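Local atomic coordinates of polyhedrin (Uranotaenia sapphirina cypovirus, PDB entry 4ZQX), a protein that forms the crystalline occlusion bodies that enclose cypovirus particles, and binds ATP. Residues 98-112 with 157-171. Residues are numbered along the deposited sequence; the frame is centred on the assembly and turned at random.
Sequences IPKKLSFYLRGNVDW and GRCEKAWYVELDGRP. With ATP (adenosine-5'-triphosphate), chain B.
Lys-161 lays its aliphatic chain across one face of the Trp-112 indole, CE 3.5 Å from the centroid of the five-membered ring and only 10° off its normal. The bend at chi4 (-64°) stands NZ above CE, 4.7 Å from the same centroid and still over the face, in a cation-pi contact and a salt bridge with Asp-151. Val-110 CB covers the opposite face. The lysine belongs to strand 160-166, antiparallel to 101-107 as inner neighbours of a sheet, with strand 27-34 beyond the latter. Their ladder includes Leu-106 N to Lys-161 O (2.9 Å) and continues to Gly-108 N on Cys-159 O. On the face with Lys-161, the Phe-104 and Trp-163 side chains point the same way and meet obliquely, CD1 of Phe-104 3.7 Å from CE3 of Trp-163, ring planes 43° apart. On the other face Tyr-164 OH donates to Tyr-105 OH (3.2 Å), which also accepts from Leu-230 N. Cys-159 SG sits over the Arg-107 guanidinium, whose NH2 donates a hydrogen bond to Ser-154 O. Arg-158 N donates one to ATP O3G (2.9 Å). Water joins Arg-107 NE to Glu-160 OE1, which also accepts from Thr-228 N; 4.8 Å apart, these charged ends probably attract only modestly.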
ATOM      1  N   ILE A  98     -17.765   0.484  16.585  1.00 31.57           N
ATOM      2  CA  ILE A  98     -18.103   0.032  15.240  1.00 31.76           C
ATOM      3  C   ILE A  98     -18.954   1.141  14.615  1.00 32.26           C
ATOM      4  O   ILE A  98     -19.794   1.724  15.301  1.00 33.09           O
ATOM      5  CB  ILE A  98     -18.857  -1.321  15.297  1.00 33.61           C
ATOM      6  CG1 ILE A  98     -17.943  -2.402  15.889  1.00 34.78           C
ATOM      7  CG2 ILE A  98     -19.321  -1.771  13.928  1.00 34.85           C
ATOM      8  CD1 ILE A  98     -18.654  -3.671  16.240  1.00 35.77           C
ATOM      9  N   PRO A  99     -18.736   1.452  13.328  1.00 31.30           N
ATOM     10  CA  PRO A  99     -19.574   2.499  12.729  1.00 32.15           C
ATOM     11  C   PRO A  99     -21.051   2.115  12.723  1.00 34.06           C
ATOM     12  O   PRO A  99     -21.374   0.933  12.548  1.00 35.43           O
ATOM     13  CB  PRO A  99     -19.073   2.578  11.280  1.00 31.96           C
ATOM     14  CG  PRO A  99     -17.709   1.916  11.289  1.00 33.81           C
ATOM     15  CD  PRO A  99     -17.733   0.919  12.379  1.00 32.81           C
ATOM     16  N   LYS A 100     -21.920   3.102  12.918  1.00 36.30           N
ATOM     17  CA  LYS A 100     -23.349   2.932  12.722  1.00 36.47           C
ATOM     18  C   LYS A 100     -23.700   3.038  11.258  1.00 34.51           C
ATOM     19  O   LYS A 100     -24.608   2.365  10.782  1.00 35.03           O
ATOM     20  CB  LYS A 100     -24.118   4.045  13.421  1.00 43.02           C
ATOM     21  CG  LYS A 100     -24.290   3.891  14.899  1.00 51.43           C
ATOM     22  CD  LYS A 100     -25.383   4.843  15.377  1.00 56.85           C
ATOM     23  CE  LYS A 100     -26.782   4.210  15.285  1.00 60.00           C
ATOM     24  NZ  LYS A 100     -26.959   3.032  16.209  1.00 61.04           N
ATOM     25  N   LYS A 101     -22.996   3.928  10.561  1.00 32.76           N
ATOM     26  CA  LYS A 101     -23.325   4.297   9.196  1.00 34.11           C
ATOM     27  C   LYS A 101     -22.044   4.556   8.412  1.00 32.64           C
ATOM     28  O   LYS A 101     -21.077   5.087   8.959  1.00 32.81           O
ATOM     29  CB  LYS A 101     -24.169   5.574   9.222  1.00 37.74           C
ATOM     30  CG  LYS A 101     -24.443   6.172   7.852  1.00 41.12           C
ATOM     31  CD  LYS A 101     -25.525   7.273   7.890  1.00 41.31           C
ATOM     32  CE  LYS A 101     -25.011   8.558   8.519  1.00 41.47           C
ATOM     33  NZ  LYS A 101     -25.979   9.698   8.364  1.00 39.62           N
ATOM     34  N   LEU A 102     -22.052   4.190   7.130  1.00 32.02           N
ATOM     35  CA  LEU A 102     -20.986   4.562   6.201  1.00 31.14           C
ATOM     36  C   LEU A 102     -21.571   5.356   5.053  1.00 30.16           C
ATOM     37  O   LEU A 102     -22.646   5.016   4.548  1.00 31.10           O
ATOM     38  CB  LEU A 102     -20.290   3.332   5.641  1.00 31.60           C
ATOM     39  CG  LEU A 102     -19.578   2.418   6.626  1.00 32.32           C
ATOM     40  CD1 LEU A 102     -19.105   1.148   5.941  1.00 33.63           C
ATOM     41  CD2 LEU A 102     -18.418   3.148   7.230  1.00 35.65           C
ATOM     42  N   SER A 103     -20.869   6.423   4.673  1.00 29.15           N
ATOM     43  CA  SER A 103     -21.230   7.275   3.556  1.00 30.67           C
ATOM     44  C   SER A 103     -20.074   7.291   2.578  1.00 30.27           C
ATOM     45  O   SER A 103     -18.933   7.492   2.980  1.00 31.69           O
ATOM     46  CB  SER A 103     -21.465   8.702   4.050  1.00 33.68           C
ATOM     47  OG  SER A 103     -22.457   8.726   5.045  1.00 34.88           O
ATOM     48  N   PHE A 104     -20.389   7.113   1.299  1.00 29.72           N
ATOM     49  CA  PHE A 104     -19.401   7.072   0.232  1.00 30.34           C
ATOM     50  C   PHE A 104     -19.682   8.225  -0.718  1.00 30.07           C
ATOM     51  O   PHE A 104     -20.719   8.241  -1.362  1.00 31.16           O
ATOM     52  CB  PHE A 104     -19.491   5.748  -0.545  1.00 32.21           C
ATOM     53  CG  PHE A 104     -19.181   4.538   0.280  1.00 31.61           C
ATOM     54  CD1 PHE A 104     -20.143   3.973   1.096  1.00 30.42           C
ATOM     55  CD2 PHE A 104     -17.924   3.970   0.247  1.00 31.20           C
ATOM     56  CE1 PHE A 104     -19.851   2.873   1.860  1.00 31.83           C
ATOM     57  CE2 PHE A 104     -17.636   2.875   1.008  1.00 32.24           C
ATOM     58  CZ  PHE A 104     -18.604   2.327   1.820  1.00 31.22           C
ATOM     59  N   TYR A 105     -18.752   9.173  -0.801  1.00 28.44           N
ATOM     60  CA  TYR A 105     -18.893  10.349  -1.653  1.00 29.25           C
ATOM     61  C   TYR A 105     -17.934  10.247  -2.835  1.00 30.26           C
ATOM     62  O   TYR A 105     -16.734  10.142  -2.635  1.00 31.29           O
ATOM     63  CB  TYR A 105     -18.612  11.609  -0.833  1.00 31.69           C
ATOM     64  CG  TYR A 105     -19.695  11.869   0.186  1.00 30.90           C
ATOM     65  CD1 TYR A 105     -20.910  12.412  -0.204  1.00 31.66           C
ATOM     66  CD2 TYR A 105     -19.523  11.542   1.526  1.00 30.91           C
ATOM     67  CE1 TYR A 105     -21.925  12.633   0.704  1.00 31.40           C
ATOM     68  CE2 TYR A 105     -20.527  11.786   2.448  1.00 32.35           C
ATOM     69  CZ  TYR A 105     -21.735  12.324   2.023  1.00 31.18           C
ATOM     70  OH  TYR A 105     -22.779  12.575   2.901  1.00 32.16           O
ATOM     71  N   LEU A 106     -18.479  10.248  -4.053  1.00 30.83           N
ATOM     72  CA  LEU A 106     -17.679  10.116  -5.273  1.00 29.95           C
ATOM     73  C   LEU A 106     -17.836  11.361  -6.131  1.00 30.61           C
ATOM     74  O   LEU A 106     -18.964  11.810  -6.362  1.00 30.74           O
ATOM     75  CB  LEU A 106     -18.130   8.893  -6.095  1.00 32.00           C
ATOM     76  CG  LEU A 106     -17.770   7.489  -5.599  1.00 35.09           C
ATOM     77  CD1 LEU A 106     -18.517   7.131  -4.324  1.00 38.30           C
ATOM     78  CD2 LEU A 106     -18.062   6.458  -6.683  1.00 37.06           C
ATOM     79  N   ARG A 107     -16.727  11.920  -6.608  1.00 30.55           N
ATOM     80  CA  ARG A 107     -16.813  13.140  -7.400  1.00 30.10           C
ATOM     81  C   ARG A 107     -15.825  13.087  -8.544  1.00 29.39           C
ATOM     82  O   ARG A 107     -14.640  12.876  -8.331  1.00 31.47           O
ATOM     83  CB  ARG A 107     -16.531  14.386  -6.536  1.00 30.06           C
ATOM     84  CG  ARG A 107     -16.919  15.706  -7.210  1.00 31.24           C
ATOM     85  CD  ARG A 107     -16.294  16.934  -6.513  1.00 32.81           C
ATOM     86  NE  ARG A 107     -16.912  18.179  -6.971  1.00 34.99           N
ATOM     87  CZ  ARG A 107     -16.557  18.850  -8.063  1.00 36.44           C
ATOM     88  NH1 ARG A 107     -15.558  18.421  -8.819  1.00 35.97           N
ATOM     89  NH2 ARG A 107     -17.200  19.962  -8.394  1.00 36.53           N
ATOM     90  N   GLY A 108     -16.318  13.313  -9.752  1.00 29.16           N
ATOM     91  CA  GLY A 108     -15.458  13.354 -10.913  1.00 31.15           C
ATOM     92  C   GLY A 108     -15.974  12.573 -12.092  1.00 31.10           C
ATOM     93  O   GLY A 108     -17.175  12.292 -12.201  1.00 30.72           O
ATOM     94  N   ASN A 109     -15.045  12.232 -12.989  1.00 29.97           N
ATOM     95  CA  ASN A 109     -15.389  11.607 -14.260  1.00 31.11           C
ATOM     96  C   ASN A 109     -15.502  10.087 -14.129  1.00 30.06           C
ATOM     97  O   ASN A 109     -14.778   9.338 -14.772  1.00 30.51           O
ATOM     98  CB  ASN A 109     -14.365  12.011 -15.323  1.00 33.28           C
ATOM     99  CG  ASN A 109     -14.853  11.756 -16.733  1.00 35.89           C
ATOM    100  OD1 ASN A 109     -16.055  11.682 -16.984  1.00 36.31           O
ATOM    101  ND2 ASN A 109     -13.917  11.627 -17.664  1.00 38.39           N
ATOM    102  N   VAL A 110     -16.453   9.657 -13.297  1.00 28.38           N
ATOM    103  CA  VAL A 110     -16.629   8.263 -12.905  1.00 28.87           C
ATOM    104  C   VAL A 110     -17.489   7.455 -13.873  1.00 29.38           C
ATOM    105  O   VAL A 110     -18.458   7.953 -14.422  1.00 30.05           O
ATOM    106  CB  VAL A 110     -17.265   8.205 -11.500  1.00 29.46           C
ATOM    107  CG1 VAL A 110     -17.613   6.754 -11.070  1.00 31.06           C
ATOM    108  CG2 VAL A 110     -16.363   8.902 -10.482  1.00 31.18           C
ATOM    109  N   ASP A 111     -17.117   6.194 -14.076  1.00 28.82           N
ATOM    110  CA  ASP A 111     -17.961   5.264 -14.813  1.00 29.29           C
ATOM    111  C   ASP A 111     -19.002   4.722 -13.829  1.00 28.27           C
ATOM    112  O   ASP A 111     -18.747   3.753 -13.093  1.00 30.71           O
ATOM    113  CB  ASP A 111     -17.150   4.111 -15.400  1.00 29.42           C
ATOM    114  CG  ASP A 111     -17.990   3.209 -16.294  1.00 31.58           C
ATOM    115  OD1 ASP A 111     -19.242   3.299 -16.246  1.00 32.95           O
ATOM    116  OD2 ASP A 111     -17.403   2.411 -17.053  1.00 32.45           O
ATOM    117  N   TRP A 112     -20.170   5.355 -13.800  1.00 29.11           N
ATOM    118  CA  TRP A 112     -21.203   4.982 -12.839  1.00 29.77           C
ATOM    119  C   TRP A 112     -21.777   3.592 -13.097  1.00 30.93           C
ATOM    120  O   TRP A 112     -22.373   2.999 -12.203  1.00 32.01           O
ATOM    121  CB  TRP A 112     -22.330   6.025 -12.817  1.00 30.50           C
ATOM    122  CG  TRP A 112     -21.818   7.411 -12.595  1.00 31.24           C
ATOM    123  CD1 TRP A 112     -21.752   8.412 -13.513  1.00 32.72           C
ATOM    124  CD2 TRP A 112     -21.283   7.940 -11.381  1.00 31.26           C
ATOM    125  NE1 TRP A 112     -21.202   9.537 -12.948  1.00 32.67           N
ATOM    126  CE2 TRP A 112     -20.910   9.276 -11.637  1.00 31.58           C
ATOM    127  CE3 TRP A 112     -21.090   7.417 -10.101  1.00 32.98           C
ATOM    128  CZ2 TRP A 112     -20.351  10.101 -10.662  1.00 31.53           C
ATOM    129  CZ3 TRP A 112     -20.528   8.245  -9.123  1.00 34.98           C
ATOM    130  CH2 TRP A 112     -20.178   9.581  -9.418  1.00 33.02           C
ATOM    131  N   GLY A 157     -20.352  21.114 -11.496  1.00 34.83           N
ATOM    132  CA  GLY A 157     -19.600  20.021 -12.080  1.00 36.08           C
ATOM    133  C   GLY A 157     -20.454  18.906 -12.665  1.00 35.15           C
ATOM    134  O   GLY A 157     -19.976  18.136 -13.496  1.00 35.70           O
ATOM    135  N   ARG A 158     -21.717  18.835 -12.251  0.61 32.46           N
ATOM    136  CA  ARG A 158     -22.597  17.733 -12.643  0.61 33.78           C
ATOM    137  C   ARG A 158     -21.931  16.375 -12.406  0.61 33.02           C
ATOM    138  O   ARG A 158     -22.045  15.469 -13.242  0.61 34.72           O
ATOM    139  CB  ARG A 158     -22.979  17.854 -14.127  0.61 38.21           C
ATOM    140  CG  ARG A 158     -23.441  19.251 -14.529  0.61 42.96           C
ATOM    141  CD  ARG A 158     -23.740  19.378 -16.028  0.61 47.65           C
ATOM    142  NE  ARG A 158     -22.616  19.020 -16.899  0.61 50.53           N
ATOM    143  CZ  ARG A 158     -21.526  19.761 -17.083  0.61 52.19           C
ATOM    144  NH1 ARG A 158     -21.370  20.906 -16.433  0.61 52.45           N
ATOM    145  NH2 ARG A 158     -20.575  19.341 -17.906  0.61 52.57           N
ATOM    146  N   CYS A 159     -21.230  16.216 -11.287  1.00 33.23           N
ATOM    147  CA  CYS A 159     -20.385  15.038 -11.132  1.00 31.38           C
ATOM    148  C   CYS A 159     -20.188  14.498  -9.728  1.00 30.04           C
ATOM    149  O   CYS A 159     -19.165  13.864  -9.470  1.00 31.40           O
ATOM    150  CB  CYS A 159     -19.015  15.339 -11.761  1.00 33.18           C
ATOM    151  SG  CYS A 159     -17.995  16.571 -10.900  1.00 36.04           S
ATOM    152  N   GLU A 160     -21.154  14.690  -8.829  1.00 30.45           N
ATOM    153  CA  GLU A 160     -21.059  14.051  -7.508  1.00 28.27           C
ATOM    154  C   GLU A 160     -22.274  13.158  -7.241  1.00 29.36           C
ATOM    155  O   GLU A 160     -23.423  13.558  -7.494  1.00 30.85           O
ATOM    156  CB  GLU A 160     -20.914  15.064  -6.371  1.00 30.45           C
ATOM    157  CG  GLU A 160     -20.720  14.356  -5.016  1.00 32.56           C
ATOM    158  CD  GLU A 160     -20.680  15.285  -3.817  1.00 32.80           C
ATOM    159  OE1 GLU A 160     -20.246  16.434  -3.957  1.00 32.18           O
ATOM    160  OE2 GLU A 160     -21.087  14.846  -2.721  1.00 31.00           O
ATOM    161  N   LYS A 161     -21.996  11.962  -6.726  1.00 29.24           N
ATOM    162  CA  LYS A 161     -23.026  11.065  -6.224  1.00 30.54           C
ATOM    163  C   LYS A 161     -22.544  10.412  -4.944  1.00 30.70           C
ATOM    164  O   LYS A 161     -21.343  10.375  -4.673  1.00 32.98           O
ATOM    165  CB  LYS A 161     -23.346   9.961  -7.241  1.00 31.34           C
ATOM    166  CG  LYS A 161     -23.756  10.471  -8.609  1.00 31.37           C
ATOM    167  CD  LYS A 161     -24.224   9.314  -9.497  1.00 32.99           C
ATOM    168  CE  LYS A 161     -24.312   9.706 -10.956  1.00 34.28           C
ATOM    169  NZ  LYS A 161     -25.325  10.766 -11.217  1.00 35.37           N
ATOM    170  N   ALA A 162     -23.482   9.862  -4.182  1.00 29.59           N
ATOM    171  CA  ALA A 162     -23.157   9.220  -2.927  1.00 30.54           C
ATOM    172  C   ALA A 162     -23.902   7.905  -2.756  1.00 29.69           C
ATOM    173  O   ALA A 162     -24.882   7.631  -3.450  1.00 30.84           O
ATOM    174  CB  ALA A 162     -23.479  10.145  -1.772  1.00 31.64           C
ATOM    175  N   TRP A 163     -23.415   7.090  -1.829  1.00 29.96           N
ATOM    176  CA  TRP A 163     -24.100   5.855  -1.439  1.00 30.52           C
ATOM    177  C   TRP A 163     -24.021   5.702   0.084  1.00 31.65           C
ATOM    178  O   TRP A 163     -23.011   6.056   0.690  1.00 32.74           O
ATOM    179  CB  TRP A 163     -23.512   4.639  -2.173  1.00 32.36           C
ATOM    180  CG  TRP A 163     -24.309   3.380  -1.945  1.00 31.37           C
ATOM    181  CD1 TRP A 163     -25.543   3.095  -2.451  1.00 31.97           C
ATOM    182  CD2 TRP A 163     -23.938   2.249  -1.139  1.00 31.24           C
ATOM    183  NE1 TRP A 163     -25.965   1.861  -2.013  1.00 33.41           N
ATOM    184  CE2 TRP A 163     -24.997   1.316  -1.216  1.00 31.06           C
ATOM    185  CE3 TRP A 163     -22.803   1.922  -0.381  1.00 31.86           C
ATOM    186  CZ2 TRP A 163     -24.974   0.098  -0.540  1.00 31.86           C
ATOM    187  CZ3 TRP A 163     -22.774   0.707   0.286  1.00 31.63           C
ATOM    188  CH2 TRP A 163     -23.850  -0.199   0.191  1.00 32.31           C
ATOM    189  N   TYR A 164     -25.089   5.188   0.698  1.00 31.24           N
ATOM    190  CA  TYR A 164     -25.178   5.093   2.157  1.00 30.71           C
ATOM    191  C   TYR A 164     -25.533   3.699   2.583  1.00 30.28           C
ATOM    192  O   TYR A 164     -26.282   3.025   1.902  1.00 30.90           O
ATOM    193  CB  TYR A 164     -26.249   6.046   2.699  1.00 30.78           C
ATOM    194  CG  TYR A 164     -25.993   7.470   2.323  1.00 31.23           C
ATOM    195  CD1 TYR A 164     -25.167   8.276   3.090  1.00 32.09           C
ATOM    196  CD2 TYR A 164     -26.538   8.002   1.165  1.00 33.33           C
ATOM    197  CE1 TYR A 164     -24.912   9.576   2.728  1.00 32.62           C
ATOM    198  CE2 TYR A 164     -26.280   9.297   0.793  1.00 34.30           C
ATOM    199  CZ  TYR A 164     -25.460  10.081   1.576  1.00 33.71           C
ATOM    200  OH  TYR A 164     -25.185  11.386   1.199  1.00 33.84           O
ATOM    201  N   VAL A 165     -24.988   3.269   3.714  1.00 31.03           N
ATOM    202  CA  VAL A 165     -25.337   1.973   4.272  1.00 31.99           C
ATOM    203  C   VAL A 165     -25.279   2.022   5.793  1.00 31.99           C
ATOM    204  O   VAL A 165     -24.398   2.626   6.379  1.00 33.50           O
ATOM    205  CB  VAL A 165     -24.435   0.816   3.718  1.00 33.38           C
ATOM    206  CG1 VAL A 165     -22.982   0.971   4.151  1.00 35.62           C
ATOM    207  CG2 VAL A 165     -24.964  -0.539   4.171  1.00 34.35           C
ATOM    208  N   GLU A 166     -26.264   1.390   6.411  1.00 32.77           N
ATOM    209  CA  GLU A 166     -26.332   1.231   7.853  1.00 33.36           C
ATOM    210  C   GLU A 166     -25.751  -0.131   8.201  1.00 32.05           C
ATOM    211  O   GLU A 166     -26.106  -1.140   7.591  1.00 33.47           O
ATOM    212  CB  GLU A 166     -27.804   1.312   8.288  1.00 38.07           C
ATOM    213  CG  GLU A 166     -28.028   1.340   9.758  1.00 43.41           C
ATOM    214  CD  GLU A 166     -29.506   1.488  10.120  1.00 48.66           C
ATOM    215  OE1 GLU A 166     -30.376   1.502   9.221  1.00 49.82           O
ATOM    216  OE2 GLU A 166     -29.794   1.597  11.320  1.00 52.38           O
ATOM    217  N   LEU A 167     -24.848  -0.157   9.170  1.00 31.90           N
ATOM    218  CA  LEU A 167     -24.235  -1.396   9.620  1.00 34.18           C
ATOM    219  C   LEU A 167     -25.062  -2.017  10.727  1.00 37.46           C
ATOM    220  O   LEU A 167     -25.949  -1.371  11.282  1.00 39.21           O
ATOM    221  CB  LEU A 167     -22.801  -1.144  10.098  1.00 34.80           C
ATOM    222  CG  LEU A 167     -21.842  -0.662   9.006  1.00 36.09           C
ATOM    223  CD1 LEU A 167     -20.410  -0.694   9.537  1.00 36.96           C
ATOM    224  CD2 LEU A 167     -21.945  -1.491   7.718  1.00 38.66           C
ATOM    225  N   ASP A 168     -24.759  -3.270  11.049  1.00 39.75           N
ATOM    226  CA  ASP A 168     -25.576  -4.055  11.976  1.00 42.50           C
ATOM    227  C   ASP A 168     -24.777  -4.559  13.173  1.00 40.65           C
ATOM    228  O   ASP A 168     -25.056  -5.634  13.712  1.00 41.56           O
ATOM    229  CB  ASP A 168     -26.233  -5.227  11.242  1.00 48.33           C
ATOM    230  CG  ASP A 168     -25.226  -6.224  10.714  1.00 55.41           C
ATOM    231  OD1 ASP A 168     -24.009  -5.939  10.758  1.00 57.83           O
ATOM    232  OD2 ASP A 168     -25.649  -7.302  10.247  1.00 59.60           O
ATOM    233  N   GLY A 169     -23.794  -3.780  13.599  1.00 38.37           N
ATOM    234  CA  GLY A 169     -23.103  -4.066  14.852  1.00 36.85           C
ATOM    235  C   GLY A 169     -21.973  -5.065  14.739  1.00 36.39           C
ATOM    236  O   GLY A 169     -21.519  -5.605  15.744  1.00 37.15           O
ATOM    237  N   ARG A 170     -21.515  -5.301  13.513  1.00 35.89           N
ATOM    238  CA  ARG A 170     -20.426  -6.236  13.270  0.67 36.70           C
ATOM    239  C   ARG A 170     -19.344  -5.526  12.463  1.00 34.66           C
ATOM    240  O   ARG A 170     -19.656  -4.772  11.555  1.00 36.21           O
ATOM    241  CB  ARG A 170     -20.966  -7.467  12.533  0.67 39.76           C
ATOM    242  CG  ARG A 170     -19.936  -8.483  12.063  0.67 43.56           C
ATOM    243  CD  ARG A 170     -20.629  -9.607  11.291  0.67 46.17           C
ATOM    244  NE  ARG A 170     -19.694 -10.630  10.825  0.67 47.82           N
ATOM    245  CZ  ARG A 170     -19.201 -11.595  11.595  0.67 46.38           C
ATOM    246  NH1 ARG A 170     -19.549 -11.663  12.872  0.67 43.97           N
ATOM    247  NH2 ARG A 170     -18.362 -12.491  11.088  0.67 47.31           N
ATOM    248  N   PRO A 171     -18.058  -5.755  12.811  1.00 32.97           N
ATOM    249  CA  PRO A 171     -17.006  -5.105  12.029  1.00 32.23           C
ATOM    250  C   PRO A 171     -17.007  -5.571  10.585  1.00 31.53           C
ATOM    251  O   PRO A 171     -17.296  -6.726  10.301  1.00 32.78           O
ATOM    252  CB  PRO A 171     -15.705  -5.572  12.700  1.00 34.96           C
ATOM    253  CG  PRO A 171     -16.104  -6.133  14.015  1.00 37.48           C
ATOM    254  CD  PRO A 171     -17.498  -6.637  13.851  1.00 35.28           C
TER
HETATM  255  PG  ATP B 301     -24.508  19.985 -10.286  1.00 38.72           P
HETATM  256  O1G ATP B 301     -25.886  19.773 -10.860  1.00 40.84           O
HETATM  257  O2G ATP B 301     -23.852  18.761  -9.679  1.00 37.25           O
HETATM  258  O3G ATP B 301     -23.585  20.777 -11.194  1.00 37.74           O
HETATM  259  PB  ATP B 301     -25.823  22.012  -8.708  1.00 41.59           P
HETATM  260  O1B ATP B 301     -25.220  22.925  -7.666  1.00 42.89           O
HETATM  261  O2B ATP B 301     -26.289  22.573 -10.027  1.00 40.19           O
HETATM  262  O3B ATP B 301     -24.730  20.846  -8.939  1.00 40.89           O
HETATM  263  PA  ATP B 301     -28.512  20.889  -8.440  1.00 44.29           P
HETATM  264  O1A ATP B 301     -29.418  21.893  -7.772  1.00 45.87           O
HETATM  265  O2A ATP B 301     -28.571  20.714  -9.946  1.00 46.23           O
HETATM  266  O3A ATP B 301     -26.996  21.186  -7.946  1.00 42.84           O
HETATM  267  O5' ATP B 301     -28.823  19.448  -7.759  1.00 43.73           O
HETATM  268  C5' ATP B 301     -28.121  18.267  -8.155  1.00 44.52           C
HETATM  269  C4' ATP B 301     -28.850  17.070  -7.565  1.00 44.37           C
HETATM  270  O4' ATP B 301     -28.760  17.096  -6.138  1.00 44.34           O
HETATM  271  C3' ATP B 301     -30.336  17.077  -7.896  1.00 45.11           C
HETATM  272  O3' ATP B 301     -30.718  15.773  -8.327  1.00 47.78           O
HETATM  273  C2' ATP B 301     -31.031  17.405  -6.589  1.00 46.58           C
HETATM  274  O2' ATP B 301     -32.332  16.820  -6.430  1.00 47.72           O
HETATM  275  C1' ATP B 301     -30.047  16.873  -5.560  1.00 45.65           C
HETATM  276  N9  ATP B 301     -30.242  17.582  -4.274  1.00 44.45           N
HETATM  277  C8  ATP B 301     -30.139  18.915  -4.062  1.00 44.53           C
HETATM  278  N7  ATP B 301     -30.396  19.219  -2.763  1.00 43.97           N
HETATM  279  C5  ATP B 301     -30.669  18.060  -2.141  1.00 43.51           C
HETATM  280  C6  ATP B 301     -31.027  17.670  -0.771  1.00 44.51           C
HETATM  281  N6  ATP B 301     -31.119  18.652   0.147  1.00 44.95           N
HETATM  282  N1  ATP B 301     -31.245  16.359  -0.500  1.00 45.60           N
HETATM  283  C2  ATP B 301     -31.133  15.422  -1.467  1.00 46.47           C
HETATM  284  N3  ATP B 301     -30.813  15.714  -2.742  1.00 44.76           N
HETATM  285  C4  ATP B 301     -30.572  16.986  -3.132  1.00 44.03           C
HETATM  286  O   HOH W   1     -23.167  -0.882  13.795  1.00 41.15           O
HETATM  287  O   HOH W   2     -18.929  18.735  -5.086  1.00 35.44           O